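Long-range contact in Cif (Cell cycle inhibiting factor) (Escherichia coli, PDB 3EFY), which deamidates a specific glutamine of host NEDD8 to glutamate, shutting down cullin-RING ubiquitin ligases and thereby arresting the host cell cycle: residues 88-96 against 144-152. Numbering follows the deposited sequence.
Sequences DLGEGVTRK and KMLRKENIQ
Val-93 is held by main chain and side chain alike against the turn formed by Arg-147 to Ile-151. Its O accepts a hydrogen bond from Arg-147 N at 2.9 Å, while CA-H of Leu-146 approaches the same oxygen. With CG1 anti to the backbone N (chi1 177°), CG2 lies beside that N and packs 3.5 Å from Ile-151 CG1; a compact branched residue suits this buried place. At Gly-92, the residue before, O accepts a hydrogen bond from Asn-150 ND2 (3.0 Å), which comes from above the carbonyl plane rather than on a lone pair.

Arg-95 can be followed outward. CB lies 4.2 Å from Met-145 O, and CD passes Met-145 CB at 3.9 Å. NE and CZ are each 3.5 Å from Met-145 CG, which sits over the centre of one guanidinium face, so a methylene of Met-145 covers that face of the flat group. NH1 passes near Met-145 SD, while NE pairs with Asp-138 and NH2 with Asp-140, both as salt bridges. A long arginine thus suits a surface site where an apolar chain and two carboxylates meet.

Thr-94 divides its two branches. CG2 touches Leu-146 CD2 at 3.8 Å, whereas OG1 makes a short hydrogen bond to Asp-88 OD2; Asp-88 OD1 closes an Asx turn onto Gly-90 N. The arrangement is a loop-to-loop contact, joining the connection from strand 81-85 to helix 99-103 with the one preceding strand 159-166. The Thr-94 side chain comes within about 5 Å of that of His-66 and close to Gln-86, which with Cys-10 are the probable active-site residues of this papain-like Cif deamidase domain.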
loop_
_atom_site.group_PDB
_atom_site.type_symbol
_atom_site.label_atom_id
_atom_site.label_comp_id
_atom_site.label_asym_id
_atom_site.label_seq_id
_atom_site.Cartn_x
_atom_site.Cartn_y
_atom_site.Cartn_z
ATOM N N ASP A 88 7.792 2.551 17.018
ATOM C CA ASP A 88 8.522 3.656 17.638
ATOM C C ASP A 88 10.031 3.360 17.488
ATOM O O ASP A 88 10.464 2.237 17.724
ATOM C CB ASP A 88 8.118 3.710 19.100
ATOM C CG ASP A 88 8.400 5.016 19.779
ATOM O OD1 ASP A 88 9.483 5.658 19.573
ATOM O OD2 ASP A 88 7.573 5.361 20.633
ATOM N N LEU A 89 10.787 4.364 17.056
ATOM C CA LEU A 89 12.260 4.184 16.962
ATOM C C LEU A 89 12.980 4.408 18.282
ATOM O O LEU A 89 14.180 4.042 18.392
ATOM C CB LEU A 89 12.853 5.098 15.891
ATOM C CG LEU A 89 12.463 4.755 14.449
ATOM C CD1 LEU A 89 13.062 5.818 13.490
ATOM C CD2 LEU A 89 12.805 3.311 14.045
ATOM N N GLY A 90 12.308 4.968 19.270
ATOM C CA GLY A 90 12.859 5.043 20.629
ATOM C C GLY A 90 13.811 6.208 20.882
ATOM O O GLY A 90 14.616 6.173 21.834
ATOM N N GLU A 91 13.688 7.257 20.092
ATOM C CA GLU A 91 14.556 8.436 20.255
ATOM C C GLU A 91 14.013 9.395 21.292
ATOM O O GLU A 91 14.771 10.250 21.777
ATOM C CB GLU A 91 14.708 9.128 18.896
ATOM C CG GLU A 91 15.283 8.236 17.868
ATOM C CD GLU A 91 15.090 8.735 16.433
ATOM O OE1 GLU A 91 13.924 9.069 16.013
ATOM O OE2 GLU A 91 16.114 8.744 15.720
ATOM N N GLY A 92 12.730 9.234 21.680
ATOM C CA GLY A 92 12.000 10.208 22.473
ATOM C C GLY A 92 11.537 9.732 23.838
ATOM O O GLY A 92 12.312 9.153 24.586
ATOM N N VAL A 93 10.275 10.017 24.191
ATOM C CA VAL A 93 9.743 9.643 25.517
ATOM C C VAL A 93 9.622 8.145 25.685
ATOM O O VAL A 93 10.005 7.554 26.709
ATOM C CB VAL A 93 8.357 10.304 25.811
ATOM C CG1 VAL A 93 7.785 9.843 27.143
ATOM C CG2 VAL A 93 8.469 11.855 25.777
ATOM N N THR A 94 9.046 7.493 24.674
ATOM C CA THR A 94 8.793 6.077 24.701
ATOM C C THR A 94 9.964 5.320 24.082
ATOM O O THR A 94 10.712 5.848 23.251
ATOM C CB THR A 94 7.462 5.827 23.909
ATOM O OG1 THR A 94 7.458 6.723 22.783
ATOM C CG2 THR A 94 6.292 6.114 24.761
ATOM N N ARG A 95 10.132 4.068 24.470
ATOM C CA ARG A 95 11.220 3.263 23.978
ATOM C C ARG A 95 10.979 2.632 22.616
ATOM O O ARG A 95 9.827 2.630 22.099
ATOM C CB ARG A 95 11.560 2.191 25.010
ATOM C CG ARG A 95 10.507 1.141 25.185
ATOM C CD ARG A 95 11.014 0.006 26.046
ATOM N NE ARG A 95 9.955 -0.596 26.815
ATOM C CZ ARG A 95 9.976 -1.820 27.320
ATOM N NH1 ARG A 95 11.063 -2.607 27.178
ATOM N NH2 ARG A 95 8.929 -2.251 28.015
ATOM N N LYS A 96 12.046 2.118 21.995
ATOM C CA LYS A 96 11.943 1.435 20.697
ATOM C C LYS A 96 10.943 0.294 20.729
ATOM O O LYS A 96 10.937 -0.499 21.670
ATOM C CB LYS A 96 13.290 0.821 20.227
ATOM C CG LYS A 96 13.228 0.251 18.808
ATOM C CD LYS A 96 14.585 -0.188 18.215
ATOM C CE LYS A 96 14.400 -1.018 16.928
ATOM N NZ LYS A 96 13.898 -0.182 15.786
ATOM N N LYS A 144 9.166 2.806 34.141
ATOM C CA LYS A 144 10.624 2.978 34.235
ATOM C C LYS A 144 11.301 3.024 32.884
ATOM O O LYS A 144 12.461 3.451 32.801
ATOM C CB LYS A 144 11.274 1.883 35.078
ATOM C CG LYS A 144 10.763 1.880 36.500
ATOM C CD LYS A 144 11.490 0.873 37.330
ATOM C CE LYS A 144 10.990 0.894 38.771
ATOM N NZ LYS A 144 11.467 -0.337 39.497
ATOM N N MET A 145 10.623 2.582 31.822
ATOM C CA MET A 145 11.215 2.638 30.481
ATOM C C MET A 145 11.017 3.972 29.780
ATOM O O MET A 145 11.589 4.181 28.699
ATOM C CB MET A 145 10.705 1.512 29.593
ATOM C CG MET A 145 11.010 0.108 30.041
ATOM S SD MET A 145 12.798 -0.084 29.892
ATOM C CE MET A 145 13.224 0.010 31.613
ATOM N N LEU A 146 10.208 4.867 30.341
ATOM C CA LEU A 146 9.931 6.143 29.732
ATOM C C LEU A 146 10.969 7.153 30.111
ATOM O O LEU A 146 11.648 7.013 31.141
ATOM C CB LEU A 146 8.583 6.683 30.165
ATOM C CG LEU A 146 7.420 5.757 29.836
ATOM C CD1 LEU A 146 6.147 6.447 30.372
ATOM C CD2 LEU A 146 7.268 5.432 28.332
ATOM N N ARG A 147 11.083 8.166 29.288
ATOM C CA ARG A 147 11.961 9.301 29.550
ATOM C C ARG A 147 11.165 10.602 29.519
ATOM O O ARG A 147 11.015 11.225 28.465
ATOM C CB ARG A 147 13.088 9.314 28.535
ATOM C CG ARG A 147 14.099 8.150 28.741
ATOM C CD ARG A 147 15.293 8.310 27.859
ATOM N NE ARG A 147 16.271 7.256 28.107
ATOM C CZ ARG A 147 17.390 7.113 27.406
ATOM N NH1 ARG A 147 17.699 7.959 26.436
ATOM N NH2 ARG A 147 18.202 6.116 27.688
ATOM N N LYS A 148 10.679 11.024 30.683
ATOM C CA LYS A 148 9.847 12.206 30.769
ATOM C C LYS A 148 10.534 13.459 30.252
ATOM O O LYS A 148 9.863 14.346 29.740
ATOM C CB LYS A 148 9.335 12.429 32.183
ATOM C CG LYS A 148 10.317 13.073 33.128
ATOM C CD LYS A 148 9.569 13.537 34.401
ATOM C CE LYS A 148 10.545 13.957 35.483
ATOM N NZ LYS A 148 11.358 12.766 35.907
ATOM N N GLU A 149 11.877 13.509 30.395
ATOM C CA GLU A 149 12.723 14.564 29.841
ATOM C C GLU A 149 12.495 14.887 28.365
ATOM O O GLU A 149 12.773 15.996 27.905
ATOM C CB GLU A 149 14.247 14.232 30.078
ATOM C CG GLU A 149 14.855 12.914 29.474
ATOM C CD GLU A 149 14.817 11.701 30.421
ATOM O OE1 GLU A 149 13.872 11.642 31.243
ATOM O OE2 GLU A 149 15.778 10.823 30.384
ATOM N N ASN A 150 12.030 13.912 27.600
ATOM C CA ASN A 150 11.866 14.105 26.184
ATOM C C ASN A 150 10.463 14.585 25.750
ATOM O O ASN A 150 10.255 14.800 24.567
ATOM C CB ASN A 150 12.280 12.856 25.446
ATOM C CG ASN A 150 13.756 12.559 25.651
ATOM O OD1 ASN A 150 14.554 13.506 25.795
ATOM N ND2 ASN A 150 14.119 11.288 25.691
ATOM N N ILE A 151 9.581 14.825 26.697
ATOM C CA ILE A 151 8.321 15.522 26.386
ATOM C C ILE A 151 8.643 16.911 25.819
ATOM O O ILE A 151 9.530 17.638 26.341
ATOM C CB ILE A 151 7.383 15.577 27.598
ATOM C CG1 ILE A 151 6.968 14.171 28.009
ATOM C CG2 ILE A 151 6.128 16.443 27.285
ATOM C CD1 ILE A 151 6.391 14.049 29.372
ATOM N N GLN A 152 7.989 17.270 24.720
ATOM C CA GLN A 152 8.176 18.560 24.059
ATOM C C GLN A 152 6.854 19.309 24.071
ATOM O O GLN A 152 6.310 19.563 23.024
ATOM C CB GLN A 152 8.597 18.440 22.591
ATOM C CG GLN A 152 9.403 17.235 22.173
ATOM C CD GLN A 152 10.905 17.464 22.150
ATOM O OE1 GLN A 152 11.674 16.628 22.637
ATOM N NE2 GLN A 152 11.333 18.576 21.562
HETATM O O HOH W 1 15.601 9.112 24.285
#